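Local atomic coordinates of protein gp18 (Listeria monocytogenes EGD-e, PDB entry 3GS9), a protein that probably serves as a structural component of a prophage tail and belongs to the prophage endopeptidase tail family. Residues S30-E33 and N34-W37; L151-I154 and D155-L158; F290-E293 and P294-I297. All coordinates share one frame; numbering follows the deposited sequence. Where two conformers were deposited one is given.

Contact 1 of 3, residues S30-E33 and N34-W37; sequences SWTE and NEMW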
loop_
_atom_site.group_PDB
_atom_site.type_symbol
_atom_site.label_atom_id
_atom_site.label_comp_id
_atom_site.label_asym_id
_atom_site.label_seq_id
_atom_site.Cartn_x
_atom_site.Cartn_y
_atom_site.Cartn_z
ATOM N N SER A 30 -6.338 -22.378 12.163
ATOM C CA SER A 30 -6.668 -21.670 10.917
ATOM C C SER A 30 -5.550 -21.908 9.907
ATOM O O SER A 30 -4.387 -21.933 10.270
ATOM C CB SER A 30 -6.892 -20.185 11.188
ATOM O OG SER A 30 -8.106 -19.995 11.871
ATOM N N TRP A 31 -5.933 -22.127 8.653
ATOM C CA TRP A 31 -5.001 -22.310 7.560
ATOM C C TRP A 31 -5.549 -21.561 6.349
ATOM O O TRP A 31 -6.745 -21.584 6.087
ATOM C CB TRP A 31 -4.818 -23.778 7.206
ATOM C CG TRP A 31 -4.150 -23.997 5.884
ATOM C CD1 TRP A 31 -2.813 -23.875 5.570
ATOM C CD2 TRP A 31 -4.823 -24.294 4.654
ATOM N NE1 TRP A 31 -2.621 -24.122 4.228
ATOM C CE2 TRP A 31 -3.831 -24.379 3.640
ATOM C CE3 TRP A 31 -6.158 -24.516 4.319
ATOM C CZ2 TRP A 31 -4.143 -24.675 2.319
ATOM C CZ3 TRP A 31 -6.465 -24.809 2.998
ATOM C CH2 TRP A 31 -5.460 -24.907 2.025
ATOM N N THR A 32 -4.648 -20.896 5.664
ATOM C CA THR A 32 -4.935 -20.253 4.370
ATOM C C THR A 32 -3.762 -20.570 3.466
ATOM O O THR A 32 -2.624 -20.305 3.816
ATOM C CB THR A 32 -5.059 -18.747 4.442
ATOM O OG1 THR A 32 -6.065 -18.376 5.383
ATOM C CG2 THR A 32 -5.458 -18.166 3.027
ATOM N N GLU A 33 -4.081 -21.104 2.294
ATOM C CA GLU A 33 -3.104 -21.582 1.346
ATOM C C GLU A 33 -1.958 -20.594 1.087
ATOM O O GLU A 33 -2.201 -19.448 0.658
ATOM C CB GLU A 33 -3.828 -21.903 0.030
ATOM C CG GLU A 33 -2.943 -22.522 -1.016
ATOM C CD GLU A 33 -3.741 -22.937 -2.244
ATOM O OE1 GLU A 33 -4.760 -23.663 -2.104
ATOM O OE2 GLU A 33 -3.318 -22.552 -3.352
ATOM N N ASN A 34 -0.732 -21.055 1.352
ATOM C CA ASN A 34 0.488 -20.254 1.206
ATOM C C ASN A 34 0.431 -18.860 1.838
ATOM O O ASN A 34 1.013 -17.895 1.312
ATOM C CB ASN A 34 0.846 -20.134 -0.263
ATOM C CG ASN A 34 1.367 -21.403 -0.809
ATOM O OD1 ASN A 34 2.187 -22.066 -0.163
ATOM N ND2 ASN A 34 0.920 -21.765 -2.027
ATOM N N GLU A 35 -0.249 -18.747 2.971
ATOM C CA GLU A 35 -0.296 -17.485 3.657
ATOM C C GLU A 35 -0.088 -17.690 5.135
ATOM O O GLU A 35 0.780 -17.060 5.706
ATOM C CB GLU A 35 -1.610 -16.750 3.383
ATOM C CG GLU A 35 -1.737 -16.218 1.944
ATOM C CD GLU A 35 -0.625 -15.253 1.534
ATOM O OE1 GLU A 35 -0.225 -14.401 2.355
ATOM O OE2 GLU A 35 -0.159 -15.343 0.380
HETATM N N MSE A 36 -0.870 -18.572 5.748
HETATM C CA MSE A 36 -0.751 -18.780 7.192
HETATM C C MSE A 36 -1.252 -20.144 7.624
HETATM O O MSE A 36 -2.106 -20.722 6.989
HETATM C CB MSE A 36 -1.500 -17.684 7.949
HETATM C CG MSE A 36 -2.974 -17.607 7.669
HETATM SE SE MSE A 36 -3.862 -16.455 8.988
HETATM C CE MSE A 36 -3.551 -17.474 10.602
ATOM N N TRP A 37 -0.693 -20.647 8.718
ATOM C CA TRP A 37 -1.196 -21.810 9.370
ATOM C C TRP A 37 -0.853 -21.599 10.852
ATOM O O TRP A 37 0.331 -21.483 11.194
ATOM C CB TRP A 37 -0.556 -23.055 8.785
ATOM C CG TRP A 37 -1.064 -24.336 9.339
ATOM C CD1 TRP A 37 -2.162 -24.513 10.139
ATOM C CD2 TRP A 37 -0.499 -25.628 9.142
ATOM N NE1 TRP A 37 -2.311 -25.838 10.451
ATOM C CE2 TRP A 37 -1.266 -26.536 9.891
ATOM C CE3 TRP A 37 0.644 -26.105 8.443
ATOM C CZ2 TRP A 37 -1.000 -27.897 9.902
ATOM C CZ3 TRP A 37 0.909 -27.466 8.470
ATOM C CH2 TRP A 37 0.111 -28.337 9.207
HETATM O O HOH W 1 -0.288 -23.610 2.274
#

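Contact 2 of 3, residues L151-I154 and D155-L158; sequences LTLI and DQLL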
loop_
_atom_site.group_PDB
_atom_site.type_symbol
_atom_site.label_atom_id
_atom_site.label_comp_id
_atom_site.label_asym_id
_atom_site.label_seq_id
_atom_site.Cartn_x
_atom_site.Cartn_y
_atom_site.Cartn_z
ATOM N N LEU A 151 11.897 -19.040 3.395
ATOM C CA LEU A 151 10.481 -19.017 3.055
ATOM C C LEU A 151 10.250 -18.285 1.716
ATOM O O LEU A 151 9.499 -18.747 0.864
ATOM C CB LEU A 151 9.695 -18.332 4.180
ATOM C CG LEU A 151 8.179 -18.315 4.055
ATOM C CD1 LEU A 151 7.599 -19.705 3.912
ATOM C CD2 LEU A 151 7.588 -17.652 5.280
ATOM N N THR A 152 10.885 -17.121 1.556
ATOM C CA THR A 152 10.749 -16.345 0.315
ATOM C C THR A 152 11.228 -17.151 -0.904
ATOM O O THR A 152 10.574 -17.159 -1.969
ATOM C CB THR A 152 11.502 -15.017 0.419
ATOM O OG1 THR A 152 10.889 -14.260 1.460
ATOM C CG2 THR A 152 11.447 -14.278 -0.920
ATOM N N LEU A 153 12.327 -17.886 -0.712
ATOM C CA LEU A 153 12.882 -18.719 -1.766
ATOM C C LEU A 153 11.909 -19.848 -2.123
ATOM O O LEU A 153 11.655 -20.104 -3.304
ATOM C CB LEU A 153 14.280 -19.249 -1.373
ATOM C CG LEU A 153 15.424 -18.203 -1.294
ATOM C CD1 LEU A 153 16.722 -18.923 -0.908
ATOM C CD2 LEU A 153 15.548 -17.398 -2.605
ATOM N N ILE A 154 11.372 -20.529 -1.103
ATOM C CA ILE A 154 10.383 -21.575 -1.332
ATOM C C ILE A 154 9.192 -21.000 -2.108
ATOM O O ILE A 154 8.728 -21.567 -3.094
ATOM C CB ILE A 154 9.935 -22.197 -0.017
ATOM C CG1 ILE A 154 11.052 -23.064 0.556
ATOM C CG2 ILE A 154 8.646 -23.013 -0.204
ATOM C CD1 ILE A 154 10.757 -23.654 1.922
ATOM N N ASP A 155 8.703 -19.847 -1.674
ATOM C CA ASP A 155 7.563 -19.230 -2.358
ATOM C C ASP A 155 7.852 -18.960 -3.823
ATOM O O ASP A 155 6.970 -19.137 -4.685
ATOM C CB ASP A 155 7.142 -17.966 -1.621
ATOM C CG ASP A 155 6.442 -18.268 -0.310
ATOM O OD1 ASP A 155 6.084 -19.413 -0.116
ATOM O OD2 ASP A 155 6.216 -17.360 0.501
ATOM N N GLN A 156 9.071 -18.547 -4.134
ATOM C CA GLN A 156 9.452 -18.349 -5.529
ATOM C C GLN A 156 9.367 -19.666 -6.305
ATOM O O GLN A 156 8.847 -19.728 -7.419
ATOM C CB GLN A 156 10.905 -17.883 -5.603
ATOM C CG GLN A 156 11.264 -17.552 -7.006
ATOM C CD GLN A 156 12.695 -17.308 -7.177
ATOM O OE1 GLN A 156 13.356 -16.691 -6.319
ATOM N NE2 GLN A 156 13.223 -17.815 -8.282
ATOM N N LEU A 157 9.921 -20.724 -5.726
ATOM C CA LEU A 157 9.875 -22.050 -6.367
ATOM C C LEU A 157 8.434 -22.505 -6.633
ATOM O O LEU A 157 8.159 -23.156 -7.669
ATOM C CB LEU A 157 10.633 -23.086 -5.524
ATOM C CG LEU A 157 12.132 -22.788 -5.306
ATOM C CD1 LEU A 157 12.814 -23.830 -4.374
ATOM C CD2 LEU A 157 12.904 -22.574 -6.657
ATOM N N LEU A 158 7.528 -22.237 -5.693
ATOM C CA LEU A 158 6.145 -22.621 -5.868
ATOM C C LEU A 158 5.628 -22.019 -7.170
ATOM O O LEU A 158 4.996 -22.714 -7.986
ATOM C CB LEU A 158 5.288 -22.158 -4.699
ATOM C CG LEU A 158 5.622 -22.671 -3.299
ATOM C CD1 LEU A 158 4.524 -22.240 -2.300
ATOM C CD2 LEU A 158 5.798 -24.161 -3.253
#

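Contact 3 of 3, residues F290-E293 and P294-I297; sequences FIYE and PLGI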
loop_
_atom_site.group_PDB
_atom_site.type_symbol
_atom_site.label_atom_id
_atom_site.label_comp_id
_atom_site.label_asym_id
_atom_site.label_seq_id
_atom_site.Cartn_x
_atom_site.Cartn_y
_atom_site.Cartn_z
ATOM N N PHE A 290 -18.751 -26.349 -8.606
ATOM C CA PHE A 290 -19.603 -25.184 -8.390
ATOM C C PHE A 290 -20.544 -25.074 -9.597
ATOM O O PHE A 290 -20.099 -24.921 -10.714
ATOM C CB PHE A 290 -18.763 -23.890 -8.232
ATOM C CG PHE A 290 -19.571 -22.712 -7.762
ATOM C CD1 PHE A 290 -19.883 -22.546 -6.414
ATOM C CD2 PHE A 290 -20.086 -21.790 -8.688
ATOM C CE1 PHE A 290 -20.629 -21.462 -5.983
ATOM C CE2 PHE A 290 -20.855 -20.722 -8.260
ATOM C CZ PHE A 290 -21.132 -20.559 -6.916
ATOM N N ILE A 291 -21.849 -25.161 -9.362
ATOM C CA ILE A 291 -22.802 -24.969 -10.442
ATOM C C ILE A 291 -23.470 -23.607 -10.275
ATOM O O ILE A 291 -24.260 -23.389 -9.333
ATOM C CB ILE A 291 -23.856 -26.092 -10.462
ATOM C CG1 ILE A 291 -23.194 -27.461 -10.608
ATOM C CG2 ILE A 291 -24.858 -25.861 -11.569
ATOM C CD1 ILE A 291 -24.135 -28.622 -10.423
ATOM N N TYR A 292 -23.116 -22.683 -11.152
ATOM C CA TYR A 292 -23.742 -21.358 -11.152
ATOM C C TYR A 292 -25.048 -21.477 -11.919
ATOM O O TYR A 292 -25.104 -21.344 -13.166
ATOM C CB TYR A 292 -22.839 -20.266 -11.749
ATOM C CG TYR A 292 -23.511 -18.922 -11.708
ATOM C CD1 TYR A 292 -23.826 -18.330 -10.495
ATOM C CD2 TYR A 292 -23.868 -18.246 -12.865
ATOM C CE1 TYR A 292 -24.463 -17.107 -10.435
ATOM C CE2 TYR A 292 -24.482 -17.020 -12.805
ATOM C CZ TYR A 292 -24.790 -16.461 -11.588
ATOM O OH TYR A 292 -25.413 -15.236 -11.540
ATOM N N GLU A 293 -26.101 -21.703 -11.149
ATOM C CA GLU A 293 -27.382 -22.130 -11.703
ATOM C C GLU A 293 -28.033 -21.098 -12.628
ATOM O O GLU A 293 -28.610 -21.463 -13.653
ATOM C CB GLU A 293 -28.349 -22.514 -10.575
ATOM C CG GLU A 293 -29.199 -23.731 -10.885
ATOM C CD GLU A 293 -28.355 -25.001 -11.008
ATOM O OE1 GLU A 293 -27.746 -25.432 -10.006
ATOM O OE2 GLU A 293 -28.299 -25.560 -12.121
ATOM N N PRO A 294 -28.010 -19.814 -12.248
ATOM C CA PRO A 294 -28.718 -18.908 -13.135
ATOM C C PRO A 294 -28.279 -18.970 -14.589
ATOM O O PRO A 294 -29.134 -18.808 -15.465
ATOM C CB PRO A 294 -28.453 -17.539 -12.519
ATOM C CG PRO A 294 -28.233 -17.834 -11.080
ATOM C CD PRO A 294 -27.516 -19.130 -11.043
ATOM N N LEU A 295 -26.995 -19.184 -14.865
ATOM C CA LEU A 295 -26.528 -19.275 -16.249
ATOM C C LEU A 295 -26.186 -20.711 -16.703
ATOM O O LEU A 295 -25.833 -20.935 -17.869
ATOM C CB LEU A 295 -25.346 -18.332 -16.496
ATOM C CG LEU A 295 -25.673 -16.833 -16.562
ATOM C CD1 LEU A 295 -24.401 -16.030 -16.684
ATOM C CD2 LEU A 295 -26.624 -16.513 -17.692
ATOM N N GLY A 296 -26.315 -21.673 -15.790
ATOM C CA GLY A 296 -25.953 -23.062 -16.049
ATOM C C GLY A 296 -24.499 -23.246 -16.418
ATOM O O GLY A 296 -24.178 -23.921 -17.394
ATOM N N ILE A 297 -23.616 -22.640 -15.633
ATOM C CA ILE A 297 -22.176 -22.710 -15.876
ATOM C C ILE A 297 -21.590 -23.474 -14.692
ATOM O O ILE A 297 -21.851 -23.121 -13.540
ATOM C CB ILE A 297 -21.562 -21.321 -15.958
ATOM C CG1 ILE A 297 -22.070 -20.591 -17.216
ATOM C CG2 ILE A 297 -20.012 -21.402 -15.932
ATOM C CD1 ILE A 297 -21.595 -19.138 -17.281
#

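Contact 1 of 3, residues S30-E33 and N34-W37
Thr-32 and Met-36 (a selenomethionine) pair through both of their backbone bonds: Thr-32 N gives its hydrogen to Met-36 O at 2.9 Å, and Met-36 N returns one to Thr-32 O at 3.1 Å, both nearly straight. The carbonyl of Thr-32 takes a second, more bent bond from Glu-35 N at 3.0 Å. Met-36 N approaches in the carbonyl plane, while Glu-35 N is tilted well out of it. Glu-35 and Met-36 thus both face Thr-32, which makes this a classic beta bulge where the tight hairpin turns at Glu-33 and Asn-34. A water ties the turn to the aromatic face of the hairpin: it accepts from Trp-31 NE1, lying in the plane of the indole at its edge, and from Asn-34 N at 2.8 Å.

Trp-31 and Trp-37 form the next, non-hydrogen-bonded pair, with both side chains on one face. Their five-membered rings make a T-shaped stack, planes 86° apart, in which the edge of Trp-31 is directed at the face of Trp-37. Trp-31 CD1 is the leading atom, 4.2 Å from Trp-37 CG. Both indoles leave anti to their own backbone N, yet chi2 is 77° in Trp-31 and 11° in Trp-37, which sets the planes upright to each other. On the other face, in the conformer given, the Met-36 side chain lies against Thr-32.

Outside the hairpin, Glu-33 OE2 makes a salt bridge with Arg-177, and Trp-37 NE1 bonds to Glu-29 while its ring stacks on His-91. Strand 36-40 continues the N-terminal sheet beside strand 83-90; Trp-31 and Glu-33 make backbone bonds to Tyr-306 and Val-304, and Thr-32 and Glu-35 rest against Ile-327 of helix 327-334.

Contact 2 of 3, residues L151-I154 and D155-L158
Leu-151 and Asp-155 begin a run of i to i+4 contacts over two turns of helix 150-161, which lies against helix 111-118 and strand 141-149. Four consecutive backbone bonds make up its polar part, from Asp-155 N to Leu-151 O at 2.9 Å through to Leu-158 N to Ile-154 O, also 2.9 Å.

Side chains lean back over the preceding turn. Asp-155 has CG beside its own backbone N (chi1 -73°), which folds the carboxylate toward the earlier turn and brings OD2 to 4.2 Å from Leu-151 CG. On Ile-154 it is the CG2 branch that reaches forward, meeting Leu-158 CD2 at 4.3 Å. Leu-157 CG sits 3.4 Å from Leu-153 O, and these two leucines both pack on Ile-118 of helix 111-118.

Gln-156 extends to bond through NE2 with Asp-160, one turn further on. The chemistry is that of an amphipathic helix: Leu-153, Leu-157, Leu-158 and Ile-154 turn inward and Thr-152 outward. The two turns are joined by main-chain hydrogen bonds, while the apolar side chains pack mainly against neighbouring elements such as helix 111-118.

Contact 3 of 3, residues F290-E293 and P294-I297
A G1 beta bulge closes the turn between strands 287-292 and 297-305, with Gly-296 and Ile-297 both set against Tyr-292. Tyr-292 N donates to Ile-297 O at 2.7 Å, and Ile-297 N donates back to Tyr-292 O at 3.2 Å. The same carbonyl also receives a weak bond from Leu-295 N, and a second weak one runs from Gly-296 N to Glu-293 O at 3.1 Å. Gly-296 takes the positive phi (60°) expected at the first position of such a bulge. The chain thereby reverses from one strand of the mixed sheet into its antiparallel neighbour.

Over the turn lies the ring of Tyr-292, swung anti to its backbone N (chi1 -179°). Pro-294 CD stands over the centre of one ring face, 3.7 Å from the centroid of the Tyr-292 ring and 10° off the normal, a CH-pi contact. Pro-294 CG carries on along the ring to Tyr-292 CZ, also at 3.7 Å. Leu-295 runs side by side with the tyrosine, its CB 3.9 Å from Tyr-292 CD2.

Tyr-292 OH bonds to Asp-57 of the second subunit, whose Tyr-58 and His-76 also meet the ring, putting this turn at a subunit interface. Glu-293 OE2 makes a salt bridge within the chain to Arg-189 of the adjoining strand 186-189.

In the fold
Contacts 1 and 2 are neighbours, their centres 15 Å apart, although contact 1 falls in the N-terminal family domain and contact 2 in the prophage endopeptidase tail region. They touch directly: Asn-34 OD1, in the hairpin turn, packs 3.2 Å from Leu-158 CD1 on the helix. Contact 3 stands well apart, its centre 29 Å from that of contact 1 and 36 Å from that of contact 2; the nearest atoms of contacts 1 and 3 are about 15 Å apart. Strand 297-305 links these two regions: Ile-297 of contact 3 begins it, and Val-304 and Ala-305 near its end touch the 30-37 hairpin. Among the three, contact 3 alone meets another subunit; no other chain of the assembly touches contacts 1 and 2.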